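Local coordinates for hyperosmolarity resistance protein Emb (Staphylococcus epidermidis, PDB 6GV5) that probably mediates adherence of the bacterium to surface-immobilised fibronectin, as part of a giant repetitive extracellular matrix binding protein, at residues Asp7-Ala12 with Ala41-Gln46; Gln28-Ile33 with Ser48-Leu53; Gln95-Ser100 with Thr109-Thr114. All coordinates share one frame; numbering follows the deposited sequence.

Contact 1: residues Asp7-Ala12 with Ala41-Gln46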
ATOM      1  N   ASP A   7     -24.752  -2.340  10.845  1.00 36.66           N
ATOM      2  CA  ASP A   7     -23.954  -3.503  11.211  1.00 36.43           C
ATOM      3  C   ASP A   7     -22.901  -3.817  10.154  1.00 34.89           C
ATOM      4  O   ASP A   7     -21.792  -4.246  10.488  1.00 32.46           O
ATOM      5  CB  ASP A   7     -24.865  -4.712  11.430  1.00 43.64           C
ATOM      6  CG  ASP A   7     -25.695  -4.596  12.696  1.00 51.55           C
ATOM      7  OD1 ASP A   7     -25.503  -3.614  13.445  1.00 53.60           O
ATOM      8  OD2 ASP A   7     -26.534  -5.490  12.940  1.00 53.68           O
ATOM      9  N   ALA A   8     -23.229  -3.621   8.875  1.00 35.00           N
ATOM     10  CA  ALA A   8     -22.256  -3.878   7.820  1.00 33.56           C
ATOM     11  C   ALA A   8     -21.096  -2.890   7.890  1.00 31.30           C
ATOM     12  O   ALA A   8     -19.940  -3.265   7.660  1.00 28.74           O
ATOM     13  CB  ALA A   8     -22.936  -3.810   6.452  1.00 37.33           C
ATOM     14  N   LYS A   9     -21.387  -1.624   8.197  1.00 30.93           N
ATOM     15  CA  LYS A   9     -20.319  -0.638   8.351  1.00 28.39           C
ATOM     16  C   LYS A   9     -19.406  -1.008   9.511  1.00 32.01           C
ATOM     17  O   LYS A   9     -18.177  -0.968   9.387  1.00 28.36           O
ATOM     18  CB  LYS A   9     -20.917   0.754   8.554  1.00 31.57           C
ATOM     19  CG  LYS A   9     -21.611   1.313   7.324  1.00 32.08           C
ATOM     20  CD  LYS A   9     -22.238   2.681   7.588  1.00 32.10           C
ATOM     21  CE  LYS A   9     -22.863   3.242   6.319  1.00 36.07           C
ATOM     22  NZ  LYS A   9     -23.567   4.536   6.551  1.00 41.06           N
ATOM     23  N   THR A  10     -19.992  -1.366  10.655  1.00 31.80           N
ATOM     24  CA  THR A  10     -19.193  -1.746  11.814  1.00 29.37           C
ATOM     25  C   THR A  10     -18.278  -2.917  11.484  1.00 33.32           C
ATOM     26  O   THR A  10     -17.081  -2.895  11.796  1.00 31.29           O
ATOM     27  CB  THR A  10     -20.113  -2.091  12.988  1.00 32.27           C
ATOM     28  OG1 THR A  10     -20.840  -0.919  13.382  1.00 35.94           O
ATOM     29  CG2 THR A  10     -19.311  -2.611  14.164  1.00 37.38           C
ATOM     30  N   ASP A  11     -18.823  -3.948  10.830  1.00 31.19           N
ATOM     31  CA  ASP A  11     -18.023  -5.110  10.466  1.00 32.43           C
ATOM     32  C   ASP A  11     -16.874  -4.719   9.549  1.00 32.65           C
ATOM     33  O   ASP A  11     -15.737  -5.164   9.735  1.00 30.89           O
ATOM     34  CB  ASP A  11     -18.907  -6.158   9.787  1.00 34.81           C
ATOM     35  CG  ASP A  11     -18.101  -7.294   9.189  1.00 45.61           C
ATOM     36  OD1 ASP A  11     -17.612  -8.145   9.962  1.00 54.20           O
ATOM     37  OD2 ASP A  11     -17.945  -7.330   7.947  1.00 41.07           O
ATOM     38  N   ALA A  12     -17.156  -3.889   8.543  1.00 29.29           N
ATOM     39  CA  ALA A  12     -16.122  -3.499   7.592  1.00 27.94           C
ATOM     40  C   ALA A  12     -15.013  -2.712   8.277  1.00 29.38           C
ATOM     41  O   ALA A  12     -13.827  -2.930   8.005  1.00 26.93           O
ATOM     42  CB  ALA A  12     -16.731  -2.680   6.457  1.00 27.00           C
ATOM     43  N   ALA A  41     -24.480  -2.919  -0.379  1.00 30.75           N
ATOM     44  CA  ALA A  41     -23.713  -3.231  -1.577  1.00 31.61           C
ATOM     45  C   ALA A  41     -22.519  -2.294  -1.716  1.00 33.22           C
ATOM     46  O   ALA A  41     -21.407  -2.735  -2.031  1.00 33.29           O
ATOM     47  CB  ALA A  41     -24.613  -3.148  -2.812  1.00 31.73           C
ATOM     48  N   ASN A  42     -22.724  -0.999  -1.462  1.00 33.63           N
ATOM     49  CA  ASN A  42     -21.634  -0.038  -1.588  1.00 35.34           C
ATOM     50  C   ASN A  42     -20.603  -0.226  -0.484  1.00 34.24           C
ATOM     51  O   ASN A  42     -19.401  -0.028  -0.709  1.00 31.82           O
ATOM     52  CB  ASN A  42     -22.181   1.390  -1.562  1.00 37.68           C
ATOM     53  CG  ASN A  42     -22.776   1.809  -2.891  1.00 45.08           C
ATOM     54  OD1 ASN A  42     -22.478   1.225  -3.932  1.00 46.74           O
ATOM     55  ND2 ASN A  42     -23.619   2.836  -2.862  1.00 50.70           N
ATOM     56  N   VAL A  43     -21.047  -0.594   0.721  1.00 28.34           N
ATOM     57  CA  VAL A  43     -20.102  -0.899   1.790  1.00 27.17           C
ATOM     58  C   VAL A  43     -19.214  -2.064   1.383  1.00 28.20           C
ATOM     59  O   VAL A  43     -17.997  -2.041   1.599  1.00 26.26           O
ATOM     60  CB  VAL A  43     -20.842  -1.199   3.108  1.00 28.25           C
ATOM     61  CG1 VAL A  43     -19.872  -1.730   4.159  1.00 28.37           C
ATOM     62  CG2 VAL A  43     -21.547   0.055   3.611  1.00 29.32           C
ATOM     63  N   ALA A  44     -19.803  -3.095   0.776  1.00 27.95           N
ATOM     64  CA  ALA A  44     -19.020  -4.257   0.365  1.00 26.86           C
ATOM     65  C   ALA A  44     -18.027  -3.894  -0.730  1.00 31.80           C
ATOM     66  O   ALA A  44     -16.903  -4.409  -0.747  1.00 28.20           O
ATOM     67  CB  ALA A  44     -19.950  -5.376  -0.108  1.00 29.97           C
ATOM     68  N   LYS A  45     -18.430  -3.022  -1.660  1.00 32.52           N
ATOM     69  CA  LYS A  45     -17.517  -2.573  -2.704  1.00 31.18           C
ATOM     70  C   LYS A  45     -16.321  -1.855  -2.096  1.00 31.84           C
ATOM     71  O   LYS A  45     -15.168  -2.093  -2.479  1.00 31.23           O
ATOM     72  CB  LYS A  45     -18.237  -1.644  -3.681  1.00 34.33           C
ATOM     73  CG  LYS A  45     -19.363  -2.282  -4.474  1.00 42.85           C
ATOM     74  CD  LYS A  45     -20.130  -1.221  -5.259  1.00 53.35           C
ATOM     75  CE  LYS A  45     -21.421  -1.775  -5.846  1.00 57.87           C
ATOM     76  NZ  LYS A  45     -22.290  -0.692  -6.391  1.00 60.86           N
ATOM     77  N   GLN A  46     -16.579  -0.960  -1.142  1.00 30.52           N
ATOM     78  CA  GLN A  46     -15.493  -0.210  -0.522  1.00 31.59           C
ATOM     79  C   GLN A  46     -14.617  -1.108   0.341  1.00 28.14           C
ATOM     80  O   GLN A  46     -13.400  -0.900   0.406  1.00 26.97           O
ATOM     81  CB  GLN A  46     -16.065   0.946   0.298  1.00 31.62           C
ATOM     82  CG  GLN A  46     -16.720   2.025  -0.549  1.00 33.94           C
ATOM     83  CD  GLN A  46     -15.752   2.649  -1.538  1.00 40.50           C
ATOM     84  OE1 GLN A  46     -14.551   2.740  -1.271  1.00 40.45           O
ATOM     85  NE2 GLN A  46     -16.266   3.071  -2.689  1.00 40.09           N
TER
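V43 of helix 40-65 pushes its two methyls against A8, K9 and A12, and so joins helix 2-18 to the first half of helix 40-65; both segments fall in the GA module, a three-helix bundle in which the first and third helices run the same way. The two short segments accordingly lie only 9° from parallel, their axes 9.8 Å apart.

At this distance a short branched residue facing alanines is enough to bring the two surfaces into contact. V43 places CG1 anti to its backbone N (chi1 171°), which puts CG2 anti to the carbonyl carbon, beside the backbone N, and each methyl has its own target. CG1 sits between successive turns of the partner helix: it lies 4.0 Å from A12 CB and 3.8 Å from A8 O, while A8 CB stands a little farther off. Alanines, lacking anything beyond CB, let the valine come up close to the backbone here.

CG2 meets a different kind of surface. K9 runs out fully extended past CG, and its chain crosses the V43 side chain at about a right angle. Its aliphatic root serves as a greasy wall, while its ammonium is carried past the valine to the carbonyl oxygens of N35 and Q37, hydrogen bonding to both at the end of helix 24-35 and the turn after it. Of the lysine, it is CG that touches, 3.9 Å from V43 CG2.

Contact 2: residues Gln28-Ile33 with Ser48-Leu53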
ATOM      1  N   GLN A  28      -7.982   5.306   8.438  1.00 31.83           N
ATOM      2  CA  GLN A  28      -8.953   6.325   8.820  1.00 32.20           C
ATOM      3  C   GLN A  28      -9.713   6.849   7.613  1.00 31.96           C
ATOM      4  O   GLN A  28     -10.937   7.016   7.672  1.00 33.80           O
ATOM      5  CB  GLN A  28      -8.250   7.465   9.550  1.00 37.07           C
ATOM      6  CG  GLN A  28      -7.944   7.123  10.979  1.00 47.17           C
ATOM      7  CD  GLN A  28      -7.445   8.305  11.764  1.00 50.77           C
ATOM      8  OE1 GLN A  28      -7.453   9.439  11.280  1.00 50.65           O
ATOM      9  NE2 GLN A  28      -7.006   8.052  12.990  1.00 56.67           N
ATOM     10  N   ALA A  29      -9.011   7.109   6.510  1.00 28.26           N
ATOM     11  CA  ALA A  29      -9.680   7.583   5.311  1.00 28.54           C
ATOM     12  C   ALA A  29     -10.703   6.565   4.822  1.00 32.12           C
ATOM     13  O   ALA A  29     -11.789   6.935   4.364  1.00 31.91           O
ATOM     14  CB  ALA A  29      -8.649   7.882   4.221  1.00 32.36           C
ATOM     15  N   LEU A  30     -10.374   5.273   4.920  1.00 28.41           N
ATOM     16  CA  LEU A  30     -11.280   4.229   4.453  1.00 30.12           C
ATOM     17  C   LEU A  30     -12.447   4.022   5.410  1.00 31.82           C
ATOM     18  O   LEU A  30     -13.579   3.797   4.964  1.00 31.05           O
ATOM     19  CB  LEU A  30     -10.509   2.922   4.259  1.00 30.35           C
ATOM     20  CG  LEU A  30      -9.638   2.887   3.003  1.00 30.20           C
ATOM     21  CD1 LEU A  30      -8.616   1.767   3.097  1.00 29.56           C
ATOM     22  CD2 LEU A  30     -10.486   2.710   1.764  1.00 35.13           C
ATOM     23  N   GLU A  31     -12.197   4.089   6.720  1.00 33.27           N
ATOM     24  CA  GLU A  31     -13.296   4.021   7.678  1.00 34.98           C
ATOM     25  C   GLU A  31     -14.288   5.152   7.443  1.00 36.90           C
ATOM     26  O   GLU A  31     -15.506   4.952   7.526  1.00 33.05           O
ATOM     27  CB  GLU A  31     -12.748   4.060   9.103  1.00 37.08           C
ATOM     28  CG  GLU A  31     -11.951   2.817   9.484  1.00 40.50           C
ATOM     29  CD  GLU A  31     -11.106   2.997  10.737  1.00 50.45           C
ATOM     30  OE1 GLU A  31     -11.166   4.080  11.354  1.00 52.65           O
ATOM     31  OE2 GLU A  31     -10.377   2.048  11.100  1.00 51.85           O
ATOM     32  N   ASN A  32     -13.786   6.350   7.132  1.00 36.76           N
ATOM     33  CA  ASN A  32     -14.672   7.468   6.826  1.00 37.75           C
ATOM     34  C   ASN A  32     -15.479   7.200   5.563  1.00 38.15           C
ATOM     35  O   ASN A  32     -16.673   7.513   5.501  1.00 38.08           O
ATOM     36  CB  ASN A  32     -13.854   8.748   6.674  1.00 38.93           C
ATOM     37  CG  ASN A  32     -14.718   9.961   6.458  1.00 41.96           C
ATOM     38  OD1 ASN A  32     -15.749  10.127   7.112  1.00 47.62           O
ATOM     39  ND2 ASN A  32     -14.315  10.817   5.529  1.00 45.07           N
ATOM     40  N   ILE A  33     -14.842   6.628   4.541  1.00 33.33           N
ATOM     41  CA  ILE A  33     -15.556   6.260   3.326  1.00 35.34           C
ATOM     42  C   ILE A  33     -16.648   5.248   3.643  1.00 36.11           C
ATOM     43  O   ILE A  33     -17.780   5.365   3.159  1.00 38.54           O
ATOM     44  CB  ILE A  33     -14.566   5.726   2.274  1.00 39.26           C
ATOM     45  CG1 ILE A  33     -13.626   6.849   1.818  1.00 40.00           C
ATOM     46  CG2 ILE A  33     -15.312   5.132   1.088  1.00 35.90           C
ATOM     47  CD1 ILE A  33     -12.409   6.367   1.056  1.00 38.30           C
ATOM     48  N   SER A  48     -14.084  -4.318  -0.311  1.00 27.00           N
ATOM     49  CA  SER A  48     -13.285  -5.037  -1.298  1.00 28.31           C
ATOM     50  C   SER A  48     -12.116  -4.181  -1.769  1.00 28.39           C
ATOM     51  O   SER A  48     -10.986  -4.672  -1.899  1.00 28.68           O
ATOM     52  CB  SER A  48     -14.166  -5.449  -2.477  1.00 31.71           C
ATOM     53  OG  SER A  48     -13.417  -6.142  -3.466  1.00 39.22           O
ATOM     54  N   HIS A  49     -12.364  -2.894  -2.014  1.00 28.83           N
ATOM     55  CA  HIS A  49     -11.291  -1.980  -2.394  1.00 30.79           C
ATOM     56  C   HIS A  49     -10.247  -1.870  -1.294  1.00 30.63           C
ATOM     57  O   HIS A  49      -9.038  -1.879  -1.570  1.00 28.45           O
ATOM     58  CB  HIS A  49     -11.888  -0.610  -2.723  1.00 35.52           C
ATOM     59  CG  HIS A  49     -10.924   0.529  -2.593  1.00 41.77           C
ATOM     60  ND1 HIS A  49     -11.200   1.652  -1.844  1.00 48.02           N
ATOM     61  CD2 HIS A  49      -9.695   0.726  -3.126  1.00 44.61           C
ATOM     62  CE1 HIS A  49     -10.180   2.489  -1.914  1.00 52.11           C
ATOM     63  NE2 HIS A  49      -9.253   1.950  -2.685  1.00 50.90           N
ATOM     64  N   ALA A  50     -10.688  -1.770  -0.038  1.00 27.57           N
ATOM     65  CA  ALA A  50      -9.744  -1.682   1.071  1.00 25.81           C
ATOM     66  C   ALA A  50      -8.892  -2.941   1.167  1.00 26.37           C
ATOM     67  O   ALA A  50      -7.693  -2.867   1.452  1.00 23.93           O
ATOM     68  CB  ALA A  50     -10.494  -1.450   2.383  1.00 27.26           C
ATOM     69  N   LYS A  51      -9.496  -4.111   0.948  1.00 24.75           N
ATOM     70  CA  LYS A  51      -8.732  -5.348   1.021  1.00 23.39           C
ATOM     71  C   LYS A  51      -7.683  -5.404  -0.077  1.00 24.85           C
ATOM     72  O   LYS A  51      -6.563  -5.885   0.142  1.00 26.07           O
ATOM     73  CB  LYS A  51      -9.674  -6.553   0.929  1.00 27.95           C
ATOM     74  CG  LYS A  51     -10.428  -6.820   2.215  1.00 31.77           C
ATOM     75  CD  LYS A  51     -11.345  -8.028   2.097  1.00 34.62           C
ATOM     76  CE  LYS A  51     -12.137  -8.232   3.383  1.00 45.06           C
ATOM     77  NZ  LYS A  51     -13.220  -9.245   3.229  1.00 49.99           N
ATOM     78  N   PHE A  52      -8.027  -4.928  -1.273  1.00 23.73           N
ATOM     79  CA  PHE A  52      -7.062  -4.938  -2.365  1.00 26.39           C
ATOM     80  C   PHE A  52      -5.944  -3.942  -2.096  1.00 25.07           C
ATOM     81  O   PHE A  52      -4.757  -4.259  -2.257  1.00 25.79           O
ATOM     82  CB  PHE A  52      -7.759  -4.625  -3.686  1.00 28.61           C
ATOM     83  CG  PHE A  52      -6.819  -4.558  -4.858  1.00 32.68           C
ATOM     84  CD1 PHE A  52      -6.220  -5.705  -5.345  1.00 35.75           C
ATOM     85  CD2 PHE A  52      -6.535  -3.350  -5.465  1.00 34.23           C
ATOM     86  CE1 PHE A  52      -5.351  -5.647  -6.420  1.00 39.99           C
ATOM     87  CE2 PHE A  52      -5.670  -3.286  -6.540  1.00 36.68           C
ATOM     88  CZ  PHE A  52      -5.080  -4.434  -7.018  1.00 39.11           C
ATOM     89  N   LEU A  53      -6.310  -2.733  -1.670  1.00 25.10           N
ATOM     90  CA  LEU A  53      -5.309  -1.740  -1.304  1.00 24.23           C
ATOM     91  C   LEU A  53      -4.403  -2.264  -0.198  1.00 24.59           C
ATOM     92  O   LEU A  53      -3.184  -2.038  -0.219  1.00 23.52           O
ATOM     93  CB  LEU A  53      -6.000  -0.450  -0.868  1.00 27.63           C
ATOM     94  CG  LEU A  53      -5.082   0.721  -0.523  1.00 30.91           C
ATOM     95  CD1 LEU A  53      -4.377   1.241  -1.760  1.00 31.78           C
ATOM     96  CD2 LEU A  53      -5.881   1.826   0.152  1.00 32.51           C
TER
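L30 holds CG anti to its carbonyl carbon (chi1 -76°), and this aims both methyls of its fork at helix 48-53; H49 (chi1 157°) and L53 answer with CG anti to the backbone N, which swings the imidazole and the isobutyl group forward to meet it. One leucine thus touches three residues. Its CD1 branch lies 3.8 Å from A50 CB and 4.0 Å from L53 CD2, nearly one turn of helix further along. Its CD2 branch goes to the histidine, 3.7 Å from H49 CE1 and almost as near ND1, approaching the ring at a slant.

The segments, on helix 24-35 and helix 40-65, lie in the GA module, a three-helix bundle, and run antiparallel, at 167° between their directions. Their axes are 11.1 Å apart, a spacing that a forked leucine can bridge when an alanine faces it: A50, with no side chain past CB, receives the CD1 methyl, and its own methyl also packs on I16 of helix 2-18, bringing the first helix into the same core. L22, in the loop before helix 24-35, touches both L30 and L53.

Histidine suits the margin of this apolar patch because its ring can do two jobs. CE1 and ND1 are the ring atoms nearest the leucine methyl, whereas NE2 is hydrogen-bonded to the backbone oxygen of I106, in the loop leading to helix 108-123. That bond ties the imidazole to the second half of the chain and limits the ring's freedom to turn while L30 CD2 leans on it.

Contact 3: residues Gln95-Ser100 with Thr109-Thr114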
ATOM      1  N   GLN A  95       8.890   5.104   0.429  1.00 18.59           N
ATOM      2  CA  GLN A  95       8.936   5.580   1.804  1.00 21.29           C
ATOM      3  C   GLN A  95       8.011   6.768   2.005  1.00 22.78           C
ATOM      4  O   GLN A  95       7.359   6.892   3.051  1.00 27.40           O
ATOM      5  CB  GLN A  95      10.372   5.961   2.173  1.00 21.70           C
ATOM      6  CG  GLN A  95      11.288   4.786   2.308  1.00 22.16           C
ATOM      7  CD  GLN A  95      12.734   5.200   2.406  1.00 27.72           C
ATOM      8  OE1 GLN A  95      13.085   6.333   2.066  1.00 30.75           O
ATOM      9  NE2 GLN A  95      13.585   4.293   2.874  1.00 27.87           N
ATOM     10  N   GLU A  96       7.945   7.656   1.015  1.00 23.73           N
ATOM     11  CA  GLU A  96       7.044   8.802   1.088  1.00 27.14           C
ATOM     12  C   GLU A  96       5.603   8.354   1.284  1.00 28.24           C
ATOM     13  O   GLU A  96       4.862   8.939   2.083  1.00 31.45           O
ATOM     14  CB  GLU A  96       7.175   9.644  -0.180  1.00 31.23           C
ATOM     15  CG  GLU A  96       6.395  10.954  -0.157  1.00 46.01           C
ATOM     16  CD  GLU A  96       7.059  12.016   0.705  1.00 60.63           C
ATOM     17  OE1 GLU A  96       8.234  11.821   1.092  1.00 65.98           O
ATOM     18  OE2 GLU A  96       6.409  13.044   0.993  1.00 56.54           O
ATOM     19  N   ILE A  97       5.185   7.313   0.561  1.00 24.98           N
ATOM     20  CA  ILE A  97       3.821   6.815   0.701  1.00 24.42           C
ATOM     21  C   ILE A  97       3.602   6.232   2.092  1.00 26.83           C
ATOM     22  O   ILE A  97       2.624   6.559   2.775  1.00 28.35           O
ATOM     23  CB  ILE A  97       3.518   5.776  -0.394  1.00 26.18           C
ATOM     24  CG1 ILE A  97       3.527   6.447  -1.764  1.00 27.06           C
ATOM     25  CG2 ILE A  97       2.185   5.103  -0.124  1.00 28.01           C
ATOM     26  CD1 ILE A  97       3.472   5.486  -2.927  1.00 29.18           C
ATOM     27  N   ILE A  98       4.500   5.345   2.520  1.00 23.67           N
ATOM     28  CA  ILE A  98       4.317   4.644   3.790  1.00 25.11           C
ATOM     29  C   ILE A  98       4.295   5.629   4.952  1.00 32.13           C
ATOM     30  O   ILE A  98       3.483   5.508   5.877  1.00 34.11           O
ATOM     31  CB  ILE A  98       5.413   3.581   3.976  1.00 27.18           C
ATOM     32  CG1 ILE A  98       5.266   2.467   2.937  1.00 21.82           C
ATOM     33  CG2 ILE A  98       5.366   3.026   5.394  1.00 30.18           C
ATOM     34  CD1 ILE A  98       6.513   1.651   2.765  1.00 22.76           C
ATOM     35  N   ASN A  99       5.187   6.611   4.932  1.00 31.12           N
ATOM     36  CA  ASN A  99       5.337   7.535   6.045  1.00 32.86           C
ATOM     37  C   ASN A  99       4.416   8.743   5.952  1.00 35.78           C
ATOM     38  O   ASN A  99       4.437   9.589   6.853  1.00 42.20           O
ATOM     39  CB  ASN A  99       6.798   8.001   6.125  1.00 35.40           C
ATOM     40  CG  ASN A  99       7.756   6.858   6.374  1.00 40.32           C
ATOM     41  OD1 ASN A  99       7.521   6.013   7.236  1.00 46.37           O
ATOM     42  ND2 ASN A  99       8.842   6.818   5.611  1.00 46.07           N
ATOM     43  N   SER A 100       3.603   8.840   4.905  1.00 35.02           N
ATOM     44  CA  SER A 100       2.736   9.998   4.738  1.00 36.60           C
ATOM     45  C   SER A 100       1.705  10.077   5.858  1.00 42.44           C
ATOM     46  O   SER A 100       1.079   9.077   6.222  1.00 39.33           O
ATOM     47  CB  SER A 100       2.034   9.933   3.382  1.00 37.10           C
ATOM     48  OG  SER A 100       1.081  10.971   3.257  1.00 43.67           O
ATOM     49  N   THR A 109      -3.723   1.923  -7.967  1.00 33.83           N
ATOM     50  CA  THR A 109      -2.908   2.068  -9.169  1.00 35.56           C
ATOM     51  C   THR A 109      -1.655   2.886  -8.888  1.00 35.45           C
ATOM     52  O   THR A 109      -0.577   2.567  -9.403  1.00 34.17           O
ATOM     53  CB  THR A 109      -3.724   2.705 -10.294  1.00 36.88           C
ATOM     54  OG1 THR A 109      -4.371   3.891  -9.817  1.00 41.29           O
ATOM     55  CG2 THR A 109      -4.762   1.718 -10.795  1.00 33.53           C
ATOM     56  N   ASP A 110      -1.779   3.952  -8.090  1.00 33.29           N
ATOM     57  CA  ASP A 110      -0.607   4.724  -7.694  1.00 38.30           C
ATOM     58  C   ASP A 110       0.371   3.859  -6.906  1.00 30.46           C
ATOM     59  O   ASP A 110       1.591   3.933  -7.110  1.00 28.60           O
ATOM     60  CB  ASP A 110      -1.022   5.934  -6.854  1.00 40.11           C
ATOM     61  CG  ASP A 110      -1.790   6.974  -7.653  1.00 47.33           C
ATOM     62  OD1 ASP A 110      -1.528   7.116  -8.866  1.00 49.36           O
ATOM     63  OD2 ASP A 110      -2.653   7.657  -7.056  1.00 50.55           O
ATOM     64  N   ILE A 111      -0.150   3.051  -5.980  1.00 29.01           N
ATOM     65  CA  ILE A 111       0.699   2.141  -5.215  1.00 24.67           C
ATOM     66  C   ILE A 111       1.358   1.131  -6.143  1.00 27.81           C
ATOM     67  O   ILE A 111       2.564   0.865  -6.059  1.00 24.28           O
ATOM     68  CB  ILE A 111      -0.122   1.435  -4.121  1.00 27.90           C
ATOM     69  CG1 ILE A 111      -0.737   2.457  -3.168  1.00 31.59           C
ATOM     70  CG2 ILE A 111       0.739   0.422  -3.374  1.00 26.03           C
ATOM     71  CD1 ILE A 111       0.256   3.328  -2.480  1.00 31.45           C
ATOM     72  N   ASN A 112       0.575   0.545  -7.048  1.00 28.98           N
ATOM     73  CA  ASN A 112       1.133  -0.470  -7.928  1.00 24.71           C
ATOM     74  C   ASN A 112       2.237   0.122  -8.792  1.00 24.36           C
ATOM     75  O   ASN A 112       3.264  -0.526  -9.026  1.00 26.32           O
ATOM     76  CB  ASN A 112       0.036  -1.089  -8.795  1.00 30.93           C
ATOM     77  CG  ASN A 112       0.477  -2.386  -9.439  1.00 38.42           C
ATOM     78  OD1 ASN A 112       0.784  -3.360  -8.748  1.00 38.19           O
ATOM     79  ND2 ASN A 112       0.521  -2.404 -10.766  1.00 44.43           N
ATOM     80  N   ARG A 113       2.058   1.363  -9.255  1.00 26.40           N
ATOM     81  CA  ARG A 113       3.097   2.001 -10.052  1.00 26.02           C
ATOM     82  C   ARG A 113       4.382   2.137  -9.251  1.00 26.64           C
ATOM     83  O   ARG A 113       5.477   1.858  -9.756  1.00 25.54           O
ATOM     84  CB  ARG A 113       2.627   3.370 -10.536  1.00 31.16           C
ATOM     85  CG  ARG A 113       3.617   4.049 -11.468  1.00 35.24           C
ATOM     86  CD  ARG A 113       3.039   5.311 -12.088  1.00 42.05           C
ATOM     87  NE  ARG A 113       1.872   5.036 -12.923  1.00 45.77           N
ATOM     88  CZ  ARG A 113       1.930   4.560 -14.163  1.00 52.19           C
ATOM     89  NH1 ARG A 113       3.104   4.292 -14.724  1.00 58.16           N
ATOM     90  NH2 ARG A 113       0.812   4.351 -14.845  1.00 44.74           N
ATOM     91  N   THR A 114       4.267   2.560  -7.991  1.00 24.89           N
ATOM     92  CA  THR A 114       5.456   2.696  -7.156  1.00 22.04           C
ATOM     93  C   THR A 114       6.126   1.347  -6.923  1.00 20.60           C
ATOM     94  O   THR A 114       7.360   1.244  -6.969  1.00 21.48           O
ATOM     95  CB  THR A 114       5.094   3.348  -5.827  1.00 26.76           C
ATOM     96  OG1 THR A 114       4.425   4.592  -6.068  1.00 32.44           O
ATOM     97  CG2 THR A 114       6.351   3.606  -5.013  1.00 26.87           C
TER
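I97 reaches across from near the C-terminal end of helix 81-99 to I111 and T114, which lie on one side of helix 108-123. The two helices follow each other in the chain and belong to the FIVAR part of this all-helical protein, where together with helix 40-65 they pack as three helices side by side.

Along the first segment, Q95 sits close to the third partner, its side chain touching V64 of helix 40-65. Two residues on, I97 turns its side chain to the second segment and also packs on L60 of helix 40-65, so one isoleucine touches two other helices. Its beta branch gives it two arms. CG2, anti to the backbone N, comes within 3.5 Å of I111 CD1, while the longer arm, with CG1 anti to the carbonyl carbon (chi1 -66°), carries CD1 between I111 CD1, at 3.9 Å, and T114, where it meets OG1 tip to tip at 3.4 Å. I111 folds its own chain round, chi1 and chi2 both near -59°, and so brings CD1 over to I97 although its CB sets out at an angle to the partner helix; M57 and K56 pack against it from helix 40-65.

T114 places a hydroxyl in apolar company, but OG1 donates to D110 O, 3.1 Å away, one turn back. T114 N reaches the same oxygen from the opposite face of its plane, so that carbonyl accepts two bonds. With its proton spent inside its own helix, the threonine can meet a methyl group without forfeiting a hydrogen bond.

Contacts 1 and 2 share helix 40-65 and stand 10 Å apart centre to centre; one fixes helix 2-18 to it in parallel, the other helix 24-35 in antiparallel, and Q46 packing on I33 connects them. Contact 1 is only partly buried and borrows a lysine's aliphatic stem, consistent with its place about 20 Å from the chain's centre, whereas contacts 2 and 3 are buried. Contact 3 lies nearest that centre, in the FIVAR part of the chain; L53 meets I111 there, so the core runs on from contact 2. None of the three has a hydrogen bond between its segments: polar groups beside the methyls find partners in backbone oxygens of a helix end or a loop or, in contact 3, within the same helix.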